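Local atomic coordinates of 2-hydroxymethyl glutarate dehydrogenase (Eubacterium barkeri, PDB entry 3CKY), a protein that catalyses the NAD-dependent interconversion of 2-formylglutarate and (S)-2-hydroxymethylglutarate, an early step in the bacterial breakdown of nicotinate. Residues T66-N70 with A71-E75; S98-P102 with S103-K107; V140-S143 with E144-E148; Y162-D166 with T167-D171. One frame throughout, in Å; residues are numbered along the deposited sequence.

All four interactions are first turns of helices, each closed against the chain that leads into it, and they differ by where they lie in the fold. Interactions 1 and 2 touch each other at neighbouring strand-to-helix junctions of the Rossmann domain: interaction 1 is a surface contact capped by an asparagine amide, whereas interaction 2 is buried and rich in serine hydroxyls. Interactions 3 and 4 are partly buried and share a sheet, since strands 136-141 and 158-165 are paired. A serine cap and an aromatic edge close interaction 3. Interaction 4 instead uses a glycine-rich turn, leads into the long helix 169-197 and also packs against interaction 2.

Interaction 1 of 4, residues T66-N70 with A71-E75; sequences TSLPN and AGIVE
Asn70 and Ile73 meet with their side chains nearly perpendicular; the amide oxygen makes the closest approach, to the backbone N of Ile73, while ND2 lies beside Ile73 CD1. Asn70 OD1 accepts from Ile73 N at 3.0 Å, the donor tilted 30° from the plane of the amide carbonyl, and the same oxygen lies 3.6 Å from Ile73 CG1. Asn70 is thus a worked example of an asparagine N-cap. Its CG sits between the backbone N and the carbonyl carbon (chi1 58°), a setting that folds the amide back over the opening turn of helix 71-79. The main-chain oxygen works alongside: Asn70 O receives Val74 N at 3.1 Å, in the carbonyl plane, and takes a weak, strongly bent bond from Ile73 N. With an alanine here the amide oxygen is gone, and Ile73 N would probably be left with that weak bond alone, the first turn less firmly closed.

Beside the cap, the Leu68 and Pro69 side is apolar. Ile73 sends CD1 across the ring of Pro69, and Pro69 CG comes to 3.5 Å from Ile73 CD1, closer than two carbons normally settle. Leu68 brings CB against Val74 CG2 at 4.0 Å and reaches Val74 CA with CD1 at 3.7 Å. The loop itself is tied to its surroundings, for Pro69 O accepts from Lys243 NZ, a probable NAD(+)-binding residue by analogy with relatives. Strand 63-66 lies before this turn, and helix 102-114 packs beside it, with Ser104 against Ala71 and Met108 against Val74.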
loop_
_atom_site.group_PDB
_atom_site.type_symbol
_atom_site.label_atom_id
_atom_site.label_comp_id
_atom_site.label_asym_id
_atom_site.label_seq_id
_atom_site.Cartn_x
_atom_site.Cartn_y
_atom_site.Cartn_z
ATOM N N THR A 66 -22.483 27.604 -5.161
ATOM C CA THR A 66 -22.932 26.230 -5.273
ATOM C C THR A 66 -22.021 25.314 -4.474
ATOM O O THR A 66 -20.848 25.616 -4.272
ATOM C CB THR A 66 -22.988 25.768 -6.751
ATOM O OG1 THR A 66 -23.855 24.638 -6.864
ATOM C CG2 THR A 66 -21.598 25.425 -7.284
ATOM N N SER A 67 -22.591 24.211 -4.010
ATOM C CA SER A 67 -21.846 23.137 -3.379
ATOM C C SER A 67 -22.526 21.818 -3.751
ATOM O O SER A 67 -23.589 21.483 -3.219
ATOM C CB SER A 67 -21.807 23.316 -1.861
ATOM O OG SER A 67 -21.046 22.284 -1.256
ATOM N N LEU A 68 -21.915 21.091 -4.682
ATOM C CA LEU A 68 -22.492 19.871 -5.232
ATOM C C LEU A 68 -21.693 18.652 -4.757
ATOM O O LEU A 68 -20.570 18.805 -4.267
ATOM C CB LEU A 68 -22.533 19.976 -6.763
ATOM C CG LEU A 68 -23.348 21.180 -7.290
ATOM C CD1 LEU A 68 -23.131 21.439 -8.777
ATOM C CD2 LEU A 68 -24.830 20.976 -7.009
ATOM N N PRO A 69 -22.282 17.442 -4.852
ATOM C CA PRO A 69 -21.660 16.239 -4.255
ATOM C C PRO A 69 -20.351 15.746 -4.894
ATOM O O PRO A 69 -19.508 15.185 -4.193
ATOM C CB PRO A 69 -22.751 15.160 -4.406
ATOM C CG PRO A 69 -24.002 15.894 -4.716
ATOM C CD PRO A 69 -23.581 17.115 -5.468
ATOM N N ASN A 70 -20.192 15.928 -6.203
ATOM C CA ASN A 70 -18.970 15.493 -6.886
ATOM C C ASN A 70 -18.751 16.185 -8.233
ATOM O O ASN A 70 -19.607 16.943 -8.696
ATOM C CB ASN A 70 -18.973 13.973 -7.060
ATOM C CG ASN A 70 -20.179 13.479 -7.825
ATOM O OD1 ASN A 70 -20.359 13.804 -8.995
ATOM N ND2 ASN A 70 -21.011 12.683 -7.167
ATOM N N ALA A 71 -17.596 15.926 -8.846
ATOM C CA ALA A 71 -17.198 16.588 -10.094
ATOM C C ALA A 71 -18.138 16.267 -11.259
ATOM O O ALA A 71 -18.334 17.089 -12.150
ATOM C CB ALA A 71 -15.771 16.217 -10.463
ATOM N N GLY A 72 -18.698 15.064 -11.251
ATOM C CA GLY A 72 -19.644 14.651 -12.271
ATOM C C GLY A 72 -20.915 15.481 -12.255
ATOM O O GLY A 72 -21.431 15.853 -13.306
ATOM N N ILE A 73 -21.412 15.774 -11.055
ATOM C CA ILE A 73 -22.633 16.564 -10.894
ATOM C C ILE A 73 -22.356 18.038 -11.177
ATOM O O ILE A 73 -23.205 18.729 -11.731
ATOM C CB ILE A 73 -23.253 16.370 -9.492
ATOM C CG1 ILE A 73 -23.715 14.917 -9.330
ATOM C CG2 ILE A 73 -24.433 17.318 -9.277
ATOM C CD1 ILE A 73 -24.192 14.568 -7.945
ATOM N N VAL A 74 -21.166 18.511 -10.807
ATOM C CA VAL A 74 -20.720 19.857 -11.171
ATOM C C VAL A 74 -20.786 20.047 -12.697
ATOM O O VAL A 74 -21.386 21.010 -13.168
ATOM C CB VAL A 74 -19.294 20.154 -10.643
ATOM C CG1 VAL A 74 -18.761 21.463 -11.223
ATOM C CG2 VAL A 74 -19.290 20.192 -9.098
ATOM N N GLU A 75 -20.199 19.123 -13.460
ATOM C CA GLU A 75 -20.204 19.220 -14.925
ATOM C C GLU A 75 -21.622 19.211 -15.484
ATOM O O GLU A 75 -21.948 19.977 -16.399
ATOM C CB GLU A 75 -19.428 18.077 -15.573
ATOM C CG GLU A 75 -17.931 18.174 -15.433
ATOM C CD GLU A 75 -17.207 17.175 -16.317
ATOM O OE1 GLU A 75 -16.662 16.176 -15.780
ATOM O OE2 GLU A 75 -17.197 17.382 -17.548
#

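Interaction 2 of 4, residues S98-P102 with S103-K107; sequences SSVSP and SSTLK
In Ser101 and Ser103 alike chi1 is near +60° (65° and 68°), which places each hydroxyl over its own backbone, and these matched torsions turn the two oxygens toward each other. Ser101 OG and Ser103 OG are 3.0 Å apart and hydrogen-bonded, with either able to donate, although the modelled place of Ser103 OG is somewhat doubtful. Ser104 differs: its OG points roughly opposite the backbone N (chi1 153°), which carries the hydroxyl back over Val100, 3.5 Å from Val100 CB. Thr105 comes to the same valine from another side, its side chain set across that of Val100, with OG1 3.6 Å from Val100 CG2. The polar need of Thr105 OG1 is met by Asp171 OD2.

Ser101 is the N-cap of helix 102-114. Pro102 follows as the first helical residue, a place where proline's missing N-H costs nothing. Pro102 O takes Leu106 N at 2.8 Å, whereas the preceding bond, from Thr105 N to Ser101 O, is long and weak at 3.4 Å. The Pro102 ring also packs on Ile175 of helix 169-197 and on Cys198 of a second subunit.

Next to this turn lies Ser99, centre of an inverse gamma turn and a probable NAD(+) ligand by similarity. The chemistry is that of a buried helix start furnished with small hydroxyls: Ser101 OG also makes a weak hydrogen bond to Glu250 OE1, and the positive end of the helix would probably favour a charged carboxylate there.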
loop_
_atom_site.group_PDB
_atom_site.type_symbol
_atom_site.label_atom_id
_atom_site.label_comp_id
_atom_site.label_asym_id
_atom_site.label_seq_id
_atom_site.Cartn_x
_atom_site.Cartn_y
_atom_site.Cartn_z
ATOM N N SER A 98 -17.933 22.990 -3.769
ATOM C CA SER A 98 -17.976 21.544 -3.856
ATOM C C SER A 98 -16.657 20.907 -3.469
ATOM O O SER A 98 -15.574 21.440 -3.744
ATOM C CB SER A 98 -18.325 21.086 -5.274
ATOM O OG SER A 98 -19.536 21.660 -5.722
ATOM N N SER A 99 -16.766 19.743 -2.849
ATOM C CA SER A 99 -15.605 18.968 -2.495
ATOM C C SER A 99 -15.100 18.168 -3.717
ATOM O O SER A 99 -15.493 17.026 -3.938
ATOM C CB SER A 99 -15.938 18.064 -1.324
ATOM O OG SER A 99 -14.792 17.346 -0.936
ATOM N N VAL A 100 -14.197 18.785 -4.479
ATOM C CA VAL A 100 -13.713 18.218 -5.724
ATOM C C VAL A 100 -12.203 18.419 -5.895
ATOM O O VAL A 100 -11.580 19.178 -5.169
ATOM C CB VAL A 100 -14.450 18.834 -6.947
ATOM C CG1 VAL A 100 -15.946 18.504 -6.911
ATOM C CG2 VAL A 100 -14.212 20.341 -7.025
ATOM N N SER A 101 -11.615 17.702 -6.848
ATOM C CA SER A 101 -10.191 17.851 -7.145
ATOM C C SER A 101 -9.926 19.197 -7.821
ATOM O O SER A 101 -10.806 19.727 -8.504
ATOM C CB SER A 101 -9.712 16.723 -8.052
ATOM O OG SER A 101 -10.349 16.815 -9.313
ATOM N N PRO A 102 -8.716 19.759 -7.619
ATOM C CA PRO A 102 -8.315 20.961 -8.336
ATOM C C PRO A 102 -8.536 20.866 -9.847
ATOM O O PRO A 102 -9.024 21.820 -10.457
ATOM C CB PRO A 102 -6.822 21.082 -8.015
ATOM C CG PRO A 102 -6.642 20.385 -6.719
ATOM C CD PRO A 102 -7.669 19.295 -6.686
ATOM N N SER A 103 -8.189 19.722 -10.435
ATOM C CA SER A 103 -8.312 19.518 -11.883
ATOM C C SER A 103 -9.759 19.664 -12.345
ATOM O O SER A 103 -10.020 20.260 -13.380
ATOM C CB SER A 103 -7.786 18.133 -12.270
ATOM O OG SER A 103 -8.630 17.129 -11.746
ATOM N N SER A 104 -10.688 19.099 -11.574
ATOM C CA SER A 104 -12.128 19.283 -11.793
ATOM C C SER A 104 -12.480 20.756 -11.968
ATOM O O SER A 104 -13.181 21.137 -12.916
ATOM C CB SER A 104 -12.929 18.695 -10.614
ATOM O OG SER A 104 -14.196 19.339 -10.451
ATOM N N THR A 105 -11.985 21.577 -11.042
ATOM C CA THR A 105 -12.246 23.010 -11.059
ATOM C C THR A 105 -11.517 23.721 -12.212
ATOM O O THR A 105 -12.076 24.644 -12.813
ATOM C CB THR A 105 -11.883 23.649 -9.705
ATOM O OG1 THR A 105 -12.755 23.129 -8.691
ATOM C CG2 THR A 105 -12.022 25.164 -9.740
ATOM N N LEU A 106 -10.284 23.311 -12.505
ATOM C CA LEU A 106 -9.530 23.904 -13.612
ATOM C C LEU A 106 -10.231 23.685 -14.958
ATOM O O LEU A 106 -10.315 24.611 -15.769
ATOM C CB LEU A 106 -8.098 23.352 -13.693
ATOM C CG LEU A 106 -6.955 24.012 -12.909
ATOM C CD1 LEU A 106 -7.243 25.476 -12.618
ATOM C CD2 LEU A 106 -6.640 23.260 -11.632
ATOM N N LYS A 107 -10.710 22.463 -15.190
ATOM C CA LYS A 107 -11.476 22.143 -16.405
ATOM C C LYS A 107 -12.652 23.100 -16.545
ATOM O O LYS A 107 -12.840 23.725 -17.591
ATOM C CB LYS A 107 -12.007 20.698 -16.378
ATOM C CG LYS A 107 -11.112 19.680 -17.060
ATOM C CD LYS A 107 -11.803 18.313 -17.247
ATOM C CE LYS A 107 -11.374 17.258 -16.206
ATOM N NZ LYS A 107 -12.117 17.347 -14.908
#

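Interaction 3 of 4, residues V140-S143 with E144-E148; sequences VGAS and EAVFE
Ser143 O takes Phe147 N at 3.0 Å as the backbone runs extended off the end of strand 136-141 through Ala142 and then bends into helix 144-157. The side chain of Ser143 makes the second bond of this turn. With chi1 at 72°, its OG is tucked over the backbone, facing the helix, and there it accepts Val146 N at 3.1 Å with a fairly straight N-H (157°). This is the serine N-cap in a plain form: one residue supplies both a main-chain and a side-chain acceptor to N-H groups of the first turn, which have no carbonyl of a preceding helical turn to bond. An alanine in its place lacks the hydroxyl, and Val146 N would probably lose its capping partner, leaving the turn held chiefly through Ser143 O.

The junction opens a beta-alpha-beta unit, in which helix 144-157 connects strand 136-141 to its parallel neighbour, strand 158-165. Apolar groups join the helix to the first of these strands. Phe147 holds its ring opposite the backbone N (chi1 177°), which swings it back toward Val140. The valine meets the ring at its edge: Val140 CG1 lies in the ring plane, 3.9 Å from Phe147 CD1, and Val140 CG2 is 4.0 Å from Phe147 CE1. Phe147 also stacks with His163 of strand 158-165. Nearer the cap, Ala142 CB faces Val146 CG1 at 4.2 Å, and both residues pack on Val120 of strand 118-125, which borders strand 136-141 on its other side.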
loop_
_atom_site.group_PDB
_atom_site.type_symbol
_atom_site.label_atom_id
_atom_site.label_comp_id
_atom_site.label_asym_id
_atom_site.label_seq_id
_atom_site.Cartn_x
_atom_site.Cartn_y
_atom_site.Cartn_z
ATOM N N VAL A 140 -9.797 30.128 -0.932
ATOM C CA VAL A 140 -10.136 30.566 -2.287
ATOM C C VAL A 140 -8.991 30.401 -3.283
ATOM O O VAL A 140 -7.867 30.828 -3.027
ATOM C CB VAL A 140 -10.581 32.050 -2.296
ATOM C CG1 VAL A 140 -11.046 32.460 -3.696
ATOM C CG2 VAL A 140 -11.686 32.287 -1.270
ATOM N N GLY A 141 -9.303 29.773 -4.415
ATOM C CA GLY A 141 -8.393 29.671 -5.551
ATOM C C GLY A 141 -8.909 30.560 -6.661
ATOM O O GLY A 141 -9.961 30.291 -7.227
ATOM N N ALA A 142 -8.176 31.628 -6.967
ATOM C CA ALA A 142 -8.622 32.601 -7.966
ATOM C C ALA A 142 -7.506 33.561 -8.341
ATOM O O ALA A 142 -6.443 33.549 -7.730
ATOM C CB ALA A 142 -9.826 33.373 -7.437
ATOM N N SER A 143 -7.753 34.384 -9.357
ATOM C CA SER A 143 -6.865 35.503 -9.672
ATOM C C SER A 143 -6.981 36.542 -8.561
ATOM O O SER A 143 -7.948 36.543 -7.797
ATOM C CB SER A 143 -7.222 36.131 -11.025
ATOM O OG SER A 143 -8.430 36.862 -10.946
ATOM N N GLU A 144 -5.995 37.425 -8.471
ATOM C CA GLU A 144 -6.040 38.509 -7.494
ATOM C C GLU A 144 -7.257 39.402 -7.722
ATOM O O GLU A 144 -7.974 39.731 -6.779
ATOM C CB GLU A 144 -4.754 39.341 -7.550
ATOM C CG GLU A 144 -4.650 40.415 -6.467
ATOM C CD GLU A 144 -4.923 39.880 -5.068
ATOM O OE1 GLU A 144 -4.371 38.820 -4.709
ATOM O OE2 GLU A 144 -5.700 40.520 -4.328
ATOM N N ALA A 145 -7.487 39.768 -8.982
ATOM C CA ALA A 145 -8.611 40.623 -9.365
ATOM C C ALA A 145 -9.954 40.022 -8.958
ATOM O O ALA A 145 -10.812 40.721 -8.429
ATOM C CB ALA A 145 -8.586 40.876 -10.868
ATOM N N VAL A 146 -10.128 38.727 -9.210
ATOM C CA VAL A 146 -11.380 38.041 -8.907
ATOM C C VAL A 146 -11.570 37.847 -7.395
ATOM O O VAL A 146 -12.697 37.917 -6.895
ATOM C CB VAL A 146 -11.468 36.669 -9.637
ATOM C CG1 VAL A 146 -12.681 35.876 -9.169
ATOM C CG2 VAL A 146 -11.515 36.872 -11.151
ATOM N N PHE A 147 -10.482 37.600 -6.669
ATOM C CA PHE A 147 -10.564 37.495 -5.210
ATOM C C PHE A 147 -11.040 38.802 -4.585
ATOM O O PHE A 147 -11.934 38.782 -3.736
ATOM C CB PHE A 147 -9.229 37.093 -4.586
ATOM C CG PHE A 147 -9.266 37.040 -3.082
ATOM C CD1 PHE A 147 -9.838 35.953 -2.425
ATOM C CD2 PHE A 147 -8.752 38.082 -2.320
ATOM C CE1 PHE A 147 -9.887 35.901 -1.031
ATOM C CE2 PHE A 147 -8.794 38.035 -0.924
ATOM C CZ PHE A 147 -9.359 36.938 -0.281
ATOM N N GLU A 148 -10.448 39.923 -5.000
ATOM C CA GLU A 148 -10.850 41.236 -4.489
ATOM C C GLU A 148 -12.317 41.510 -4.811
ATOM O O GLU A 148 -13.050 42.068 -3.995
ATOM C CB GLU A 148 -9.980 42.345 -5.087
ATOM C CG GLU A 148 -8.535 42.325 -4.621
ATOM C CD GLU A 148 -7.641 43.239 -5.436
ATOM O OE1 GLU A 148 -6.446 42.914 -5.569
ATOM O OE2 GLU A 148 -8.119 44.283 -5.948
#

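Interaction 4 of 4, residues Y162-D166 with T167-D171; sequences YHVGD and TGAGD
Asp166 and Ala169 close a type II beta turn, Asp166 O receiving Ala169 N at 3.0 Å in the carbonyl plane. A second bond stiffens the turn's first link: Asp166 OD1 accepts Thr167 N at 2.8 Å through its anti lone pair, the one away from the other carboxylate oxygen. Ala169 lays its CB 3.7 Å from Gly165 CA, close packing that leaves little room beside the glycine. Gly168, third in the turn, has a positive phi of 93°, a conformation that suits glycine, and it is also the N-cap of helix 169-197.

The next shell fixes this start. Asp121 offers one carboxylate oxygen to Gly168 N and the other to Asp171 N, gripping two N-H groups at the head of the helix that bears Lys174, the probable active-site lysine by similarity. Thr167 packs on Leu106 and Ala109 of helix 102-114. On another side, a second subunit contributes Leu200 against Ala169 and Thr204 against Val164, and farther back along strand 158-165 Tyr162 OH is hydrogen-bonded to both Lys211 NZ and Glu207 OE2 of that second subunit.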
loop_
_atom_site.group_PDB
_atom_site.type_symbol
_atom_site.label_atom_id
_atom_site.label_comp_id
_atom_site.label_asym_id
_atom_site.label_seq_id
_atom_site.Cartn_x
_atom_site.Cartn_y
_atom_site.Cartn_z
ATOM N N TYR A 162 -9.257 33.099 3.112
ATOM C CA TYR A 162 -7.903 32.934 2.599
ATOM C C TYR A 162 -7.870 32.931 1.077
ATOM O O TYR A 162 -8.625 32.186 0.424
ATOM C CB TYR A 162 -7.304 31.630 3.093
ATOM C CG TYR A 162 -7.014 31.604 4.567
ATOM C CD1 TYR A 162 -5.806 32.081 5.062
ATOM C CD2 TYR A 162 -7.938 31.080 5.470
ATOM C CE1 TYR A 162 -5.528 32.045 6.415
ATOM C CE2 TYR A 162 -7.668 31.036 6.829
ATOM C CZ TYR A 162 -6.466 31.523 7.297
ATOM O OH TYR A 162 -6.173 31.490 8.651
ATOM N N HIS A 163 -7.002 33.779 0.522
ATOM C CA HIS A 163 -6.644 33.704 -0.879
ATOM C C HIS A 163 -5.425 32.787 -0.957
ATOM O O HIS A 163 -4.291 33.228 -0.816
ATOM C CB HIS A 163 -6.361 35.097 -1.442
ATOM C CG HIS A 163 -6.061 35.101 -2.905
ATOM N ND1 HIS A 163 -6.549 34.141 -3.764
ATOM C CD2 HIS A 163 -5.337 35.955 -3.664
ATOM C CE1 HIS A 163 -6.125 34.395 -4.988
ATOM N NE2 HIS A 163 -5.390 35.491 -4.955
ATOM N N VAL A 164 -5.679 31.498 -1.166
ATOM C CA VAL A 164 -4.651 30.467 -0.999
ATOM C C VAL A 164 -3.802 30.270 -2.247
ATOM O O VAL A 164 -2.730 29.668 -2.182
ATOM C CB VAL A 164 -5.271 29.101 -0.568
ATOM C CG1 VAL A 164 -6.074 29.267 0.715
ATOM C CG2 VAL A 164 -6.152 28.520 -1.678
ATOM N N GLY A 165 -4.271 30.780 -3.374
ATOM C CA GLY A 165 -3.531 30.655 -4.618
ATOM C C GLY A 165 -4.452 30.852 -5.788
ATOM O O GLY A 165 -5.534 31.403 -5.634
ATOM N N ASP A 166 -4.025 30.405 -6.963
ATOM C CA ASP A 166 -4.863 30.514 -8.152
ATOM C C ASP A 166 -5.865 29.354 -8.204
ATOM O O ASP A 166 -5.956 28.549 -7.272
ATOM C CB ASP A 166 -4.013 30.574 -9.418
ATOM C CG ASP A 166 -4.557 31.565 -10.440
ATOM O OD1 ASP A 166 -5.786 31.585 -10.670
ATOM O OD2 ASP A 166 -3.747 32.326 -11.003
ATOM N N THR A 167 -6.630 29.294 -9.288
ATOM C CA THR A 167 -7.683 28.302 -9.455
ATOM C C THR A 167 -7.242 26.890 -9.059
ATOM O O THR A 167 -6.177 26.418 -9.457
ATOM C CB THR A 167 -8.176 28.306 -10.912
ATOM O OG1 THR A 167 -8.524 29.649 -11.264
ATOM C CG2 THR A 167 -9.398 27.394 -11.095
ATOM N N GLY A 168 -8.070 26.237 -8.248
ATOM C CA GLY A 168 -7.783 24.899 -7.760
ATOM C C GLY A 168 -7.059 24.831 -6.411
ATOM O O GLY A 168 -7.033 23.742 -5.823
ATOM N N ALA A 169 -6.531 25.962 -5.885
ATOM C CA ALA A 169 -5.749 25.979 -4.618
ATOM C C ALA A 169 -6.591 25.844 -3.348
ATOM O O ALA A 169 -6.130 25.235 -2.370
ATOM C CB ALA A 169 -4.862 27.227 -4.535
ATOM N N GLY A 170 -7.797 26.422 -3.352
ATOM C CA GLY A 170 -8.764 26.233 -2.262
ATOM C C GLY A 170 -9.126 24.767 -2.120
ATOM O O GLY A 170 -9.074 24.208 -1.024
ATOM N N ASP A 171 -9.503 24.150 -3.242
ATOM C CA ASP A 171 -9.757 22.707 -3.296
ATOM C C ASP A 171 -8.551 21.913 -2.788
ATOM O O ASP A 171 -8.702 20.971 -2.000
ATOM C CB ASP A 171 -10.052 22.253 -4.719
ATOM C CG ASP A 171 -11.357 22.771 -5.242
ATOM O OD1 ASP A 171 -12.287 22.998 -4.444
ATOM O OD2 ASP A 171 -11.453 22.955 -6.466
#